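Local coordinates for protein aminopeptidase N (Francisella tularensis subsp. tularensis, PDB 5DLL) that removes N-terminal amino acids, preferably alanine, from peptides as a zinc-dependent M1-family aminopeptidase, and probably helps degrade intracellular peptides produced by protein breakdown, at residues L536-S541 against D562-N567; H557-D562 against D570-I575. One frame throughout, in Å; residues are numbered along the deposited sequence.

Contact 1: residues L536-S541 against D562-N567; sequences LFRDFS and DNNAFN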
# COMPACT_ATOMS: atom_id res chain seq x y z
N LEU A 536 5.10 23.83 -12.35
CA LEU A 536 3.73 23.35 -12.55
C LEU A 536 3.46 21.98 -11.94
O LEU A 536 4.34 21.11 -11.93
CB LEU A 536 3.40 23.33 -14.04
CG LEU A 536 3.12 24.69 -14.67
CD1 LEU A 536 3.15 24.61 -16.19
CD2 LEU A 536 1.79 25.24 -14.19
N PHE A 537 2.23 21.79 -11.46
CA PHE A 537 1.81 20.56 -10.79
C PHE A 537 2.76 20.18 -9.66
O PHE A 537 3.34 19.09 -9.64
CB PHE A 537 1.64 19.42 -11.81
CG PHE A 537 0.60 19.70 -12.86
CD1 PHE A 537 -0.75 19.51 -12.58
CD2 PHE A 537 0.96 20.18 -14.11
CE1 PHE A 537 -1.71 19.78 -13.55
CE2 PHE A 537 0.01 20.45 -15.08
CZ PHE A 537 -1.33 20.25 -14.79
N ARG A 538 2.92 21.12 -8.73
CA ARG A 538 3.79 20.94 -7.58
C ARG A 538 3.26 19.85 -6.65
O ARG A 538 2.06 19.83 -6.35
CB ARG A 538 3.91 22.25 -6.81
CG ARG A 538 4.67 23.33 -7.55
CD ARG A 538 4.74 24.59 -6.71
NE ARG A 538 5.75 25.53 -7.18
CZ ARG A 538 6.13 26.62 -6.52
NH1 ARG A 538 5.59 26.93 -5.35
NH2 ARG A 538 7.07 27.41 -7.04
N ASP A 539 4.15 18.97 -6.21
CA ASP A 539 3.78 17.79 -5.41
C ASP A 539 2.80 16.85 -6.14
O ASP A 539 2.02 16.14 -5.49
CB ASP A 539 3.21 18.20 -4.05
CG ASP A 539 4.18 19.03 -3.24
OD1 ASP A 539 5.28 18.52 -2.93
OD2 ASP A 539 3.84 20.19 -2.91
N PHE A 540 2.86 16.85 -7.48
CA PHE A 540 1.98 16.03 -8.30
C PHE A 540 0.52 16.30 -7.91
O PHE A 540 -0.19 15.41 -7.42
CB PHE A 540 2.36 14.55 -8.14
CG PHE A 540 1.83 13.65 -9.21
CD1 PHE A 540 2.26 13.79 -10.53
CD2 PHE A 540 0.93 12.63 -8.91
CE1 PHE A 540 1.79 12.94 -11.52
CE2 PHE A 540 0.46 11.78 -9.89
CZ PHE A 540 0.89 11.94 -11.20
N SER A 541 0.10 17.55 -8.11
CA SER A 541 -1.18 18.03 -7.58
C SER A 541 -2.39 17.29 -8.15
O SER A 541 -3.41 17.18 -7.48
CB SER A 541 -1.32 19.55 -7.79
OG SER A 541 -1.23 19.90 -9.16
N ASP A 562 13.68 26.64 -7.70
CA ASP A 562 12.29 26.36 -7.31
C ASP A 562 12.16 26.01 -5.83
O ASP A 562 12.92 25.19 -5.31
CB ASP A 562 11.72 25.22 -8.18
CG ASP A 562 10.20 25.05 -8.03
OD1 ASP A 562 9.58 25.67 -7.14
OD2 ASP A 562 9.62 24.27 -8.81
N ASN A 563 11.19 26.63 -5.15
CA ASN A 563 10.86 26.30 -3.76
C ASN A 563 10.42 24.85 -3.61
O ASN A 563 10.82 24.18 -2.66
CB ASN A 563 9.74 27.21 -3.23
CG ASN A 563 10.23 28.60 -2.86
OD1 ASN A 563 11.33 28.78 -2.34
ND2 ASN A 563 9.38 29.60 -3.09
N ASN A 564 9.61 24.38 -4.56
CA ASN A 564 9.00 23.05 -4.50
C ASN A 564 10.02 21.92 -4.67
O ASN A 564 10.50 21.66 -5.78
CB ASN A 564 7.91 22.92 -5.57
CG ASN A 564 7.07 21.66 -5.39
OD1 ASN A 564 7.01 20.81 -6.28
ND2 ASN A 564 6.42 21.54 -4.25
N ALA A 565 10.32 21.23 -3.57
CA ALA A 565 11.26 20.11 -3.57
C ALA A 565 10.91 19.02 -4.59
O ALA A 565 11.80 18.45 -5.22
CB ALA A 565 11.33 19.49 -2.17
N PHE A 566 9.62 18.74 -4.76
CA PHE A 566 9.19 17.70 -5.68
C PHE A 566 9.58 18.06 -7.11
O PHE A 566 10.25 17.28 -7.79
CB PHE A 566 7.68 17.48 -5.59
CG PHE A 566 7.16 16.44 -6.54
CD1 PHE A 566 7.18 15.09 -6.20
CD2 PHE A 566 6.64 16.81 -7.78
CE1 PHE A 566 6.71 14.13 -7.08
CE2 PHE A 566 6.16 15.86 -8.66
CZ PHE A 566 6.20 14.52 -8.31
N ASN A 567 9.17 19.24 -7.57
CA ASN A 567 9.46 19.67 -8.95
C ASN A 567 10.95 19.78 -9.24
O ASN A 567 11.35 19.70 -10.40
CB ASN A 567 8.76 21.00 -9.28
CG ASN A 567 7.38 20.80 -9.91
OD1 ASN A 567 6.92 19.68 -10.12
ND2 ASN A 567 6.72 21.91 -10.23

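Contact 2: residues H557-D562 against D570-I575; sequences HIVKYD and DSLQQI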
# COMPACT_ATOMS: atom_id res chain seq x y z
N HIS A 557 16.93 25.55 -14.47
CA HIS A 557 16.52 26.70 -13.66
C HIS A 557 15.53 26.27 -12.56
O HIS A 557 15.61 26.76 -11.43
CB HIS A 557 15.89 27.79 -14.54
CG HIS A 557 15.79 29.13 -13.88
ND1 HIS A 557 16.82 30.05 -13.92
CD2 HIS A 557 14.79 29.71 -13.18
CE1 HIS A 557 16.45 31.14 -13.26
NE2 HIS A 557 15.22 30.95 -12.80
N ILE A 558 14.61 25.37 -12.89
CA ILE A 558 13.67 24.82 -11.92
C ILE A 558 14.41 23.99 -10.87
O ILE A 558 14.11 24.07 -9.68
CB ILE A 558 12.57 23.97 -12.60
CG1 ILE A 558 11.65 24.87 -13.43
CG2 ILE A 558 11.73 23.22 -11.57
CD1 ILE A 558 10.71 24.13 -14.36
N VAL A 559 15.40 23.23 -11.31
CA VAL A 559 16.23 22.44 -10.40
C VAL A 559 17.01 23.34 -9.43
O VAL A 559 17.22 22.96 -8.27
CB VAL A 559 17.22 21.53 -11.17
CG1 VAL A 559 18.21 20.86 -10.22
CG2 VAL A 559 16.46 20.48 -11.97
N LYS A 560 17.42 24.51 -9.90
CA LYS A 560 18.27 25.41 -9.11
C LYS A 560 17.50 26.30 -8.11
O LYS A 560 17.91 26.43 -6.96
CB LYS A 560 19.11 26.28 -10.06
CG LYS A 560 20.27 27.01 -9.39
CD LYS A 560 21.09 27.77 -10.41
CE LYS A 560 22.06 28.74 -9.75
NZ LYS A 560 23.17 28.05 -9.06
N TYR A 561 16.39 26.91 -8.55
CA TYR A 561 15.74 27.99 -7.80
C TYR A 561 14.33 27.72 -7.25
O TYR A 561 13.83 28.50 -6.44
CB TYR A 561 15.67 29.26 -8.68
CG TYR A 561 17.01 29.88 -9.00
CD1 TYR A 561 17.78 30.49 -8.01
CD2 TYR A 561 17.50 29.88 -10.31
CE1 TYR A 561 19.00 31.07 -8.31
CE2 TYR A 561 18.72 30.46 -10.61
CZ TYR A 561 19.47 31.06 -9.61
OH TYR A 561 20.68 31.63 -9.91
N ASP A 562 13.68 26.64 -7.70
CA ASP A 562 12.29 26.36 -7.31
C ASP A 562 12.16 26.01 -5.83
O ASP A 562 12.92 25.19 -5.31
CB ASP A 562 11.72 25.22 -8.18
CG ASP A 562 10.20 25.05 -8.03
OD1 ASP A 562 9.58 25.67 -7.14
OD2 ASP A 562 9.62 24.27 -8.81
N ASP A 570 11.65 16.16 -9.84
CA ASP A 570 10.93 15.76 -11.05
C ASP A 570 11.62 16.28 -12.31
O ASP A 570 11.75 15.55 -13.30
CB ASP A 570 9.48 16.27 -11.01
CG ASP A 570 8.58 15.56 -12.01
OD1 ASP A 570 8.66 14.32 -12.10
OD2 ASP A 570 7.79 16.24 -12.69
N SER A 571 12.05 17.54 -12.27
CA SER A 571 12.74 18.16 -13.40
C SER A 571 14.14 17.60 -13.62
O SER A 571 14.61 17.53 -14.75
CB SER A 571 12.81 19.68 -13.20
OG SER A 571 11.52 20.24 -13.12
N LEU A 572 14.81 17.21 -12.54
CA LEU A 572 16.15 16.63 -12.63
C LEU A 572 16.10 15.21 -13.20
O LEU A 572 16.95 14.82 -14.00
CB LEU A 572 16.83 16.63 -11.25
CG LEU A 572 18.33 16.31 -11.20
CD1 LEU A 572 19.13 17.26 -12.08
CD2 LEU A 572 18.83 16.36 -9.77
N GLN A 573 15.10 14.43 -12.79
CA GLN A 573 14.91 13.08 -13.31
C GLN A 573 14.49 13.13 -14.78
O GLN A 573 14.78 12.21 -15.55
CB GLN A 573 13.88 12.30 -12.47
CG GLN A 573 14.24 12.14 -11.00
CD GLN A 573 15.17 10.97 -10.70
OE1 GLN A 573 14.76 9.80 -10.74
NE2 GLN A 573 16.42 11.28 -10.38
N GLN A 574 13.80 14.19 -15.18
CA GLN A 574 13.38 14.38 -16.56
C GLN A 574 14.56 14.70 -17.48
O GLN A 574 14.58 14.28 -18.63
CB GLN A 574 12.34 15.49 -16.66
CG GLN A 574 11.80 15.72 -18.06
CD GLN A 574 10.38 16.26 -18.07
OE1 GLN A 574 9.48 15.69 -17.45
NE2 GLN A 574 10.17 17.36 -18.78
N ILE A 575 15.53 15.44 -16.95
CA ILE A 575 16.74 15.79 -17.70
C ILE A 575 17.62 14.55 -17.89
O ILE A 575 17.96 14.20 -19.02
CB ILE A 575 17.54 16.89 -16.98
CG1 ILE A 575 16.79 18.22 -17.05
CG2 ILE A 575 18.93 17.05 -17.60
CD1 ILE A 575 17.22 19.24 -16.01

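Contact 1: residues L536-S541 against D562-N567
The Phe566 ring lays one face against the backbone of a turn: Phe540 N sits over it, 3.6 Å from Phe566 CE2, with Asp539 C also above, offset toward the rim. Phe540 CB touches Phe566 CZ at 3.8 Å. The Arg538 guanidinium is likewise covered on one face, by Asn564 CB; its plane lies only 7° from that of the Asn564 amide, the two side chains running alongside in opposite senses. With Arg538 extended from CG to NE, NH2 comes within 3.1 Å of Asp562 OD1, which stands off the guanidinium plane with no N-H aimed at it, so the pairing is one of charge; NH1 forms a salt bridge with Glu511. Ser535 OG hydrogen-bonds Asp562 OD2, Arg538 NE and Asn567 ND2. The type II turn Phe537-Phe540, in the Ig-like domain, thus meets the start of helix 565-581 in the C-terminal helical region. Asn564 is that helix's N-cap, its OD1 accepting from Asn567 N at 3.0 Å and, weakly, from Asp539 N; its ND2 gives weak bonds to the Asp539 carboxylate, which also pairs with Lys498. An Asx turn leads into the cap, Asp562 OD1 accepting from Asn564 N. Asn567 ND2 reaches Leu536 O at 3.0 Å, from above the carbonyl plane.

Contact 2: residues H557-D562 against D570-I575
Val559 buries the most surface here, mainly through one methyl, CG2. With CG1 anti to the backbone N (chi1 172°), CG2 lies anti to the carbonyl carbon and rests against the backbone of the opposing helix. It lies 3.7 Å from Leu572 N, and the same methyl meets Leu572 CB at 3.9 Å, the two side chains crossing at about a right angle. One residue back on each helix, Ile558 CG2, anti to the backbone N, approaches Ser571 OG at 3.4 Å. This hydroxyl is hydrogen-bonded to Asn567 O of its own helix, so a polar atom in a buried interface is satisfied locally and meets the Ile558 methyl only by packing. Beyond this the fit loosens: Val559 CG2 and Ile575 CD1 are 4.3 Å apart, and the exposed Lys560 takes no part. The axes approach to 8.9 Å at a crossing angle of -143°, giving the slanted antiparallel helical hairpin that opens the C-terminal helical region, consistent with its assignment to ARM-like repeats. Leu555 and Leu556, farther back on helix 552-561, continue the seam against Ile575. On the side of the Ig-like domain, His557 and Ile558 rest on Val533 of strand 533-535, and His557 and Tyr561 on Ile502 of strand 495-502, while Asp570 forms a salt bridge with Arg361 of helix 349-369.

Overall arrangement
The centres of the two contacts lie 10 Å apart, and their segments alternate along the chain: 536-541, then 557-562, then 562-567, then 570-575. Asp562 lies in a segment of each, just past the end of helix 552-561, but makes its contacts in contact 1; helix 565-581 serves both, with its beginning in contact 1 and its next turns in contact 2. The two touch where Asn567 O packs on Ile558 CG2. The first hairpin of the helical region is thus packed internally at contact 2, and the start of its second helix meets the Ig-like domain at contact 1, away from the zinc site.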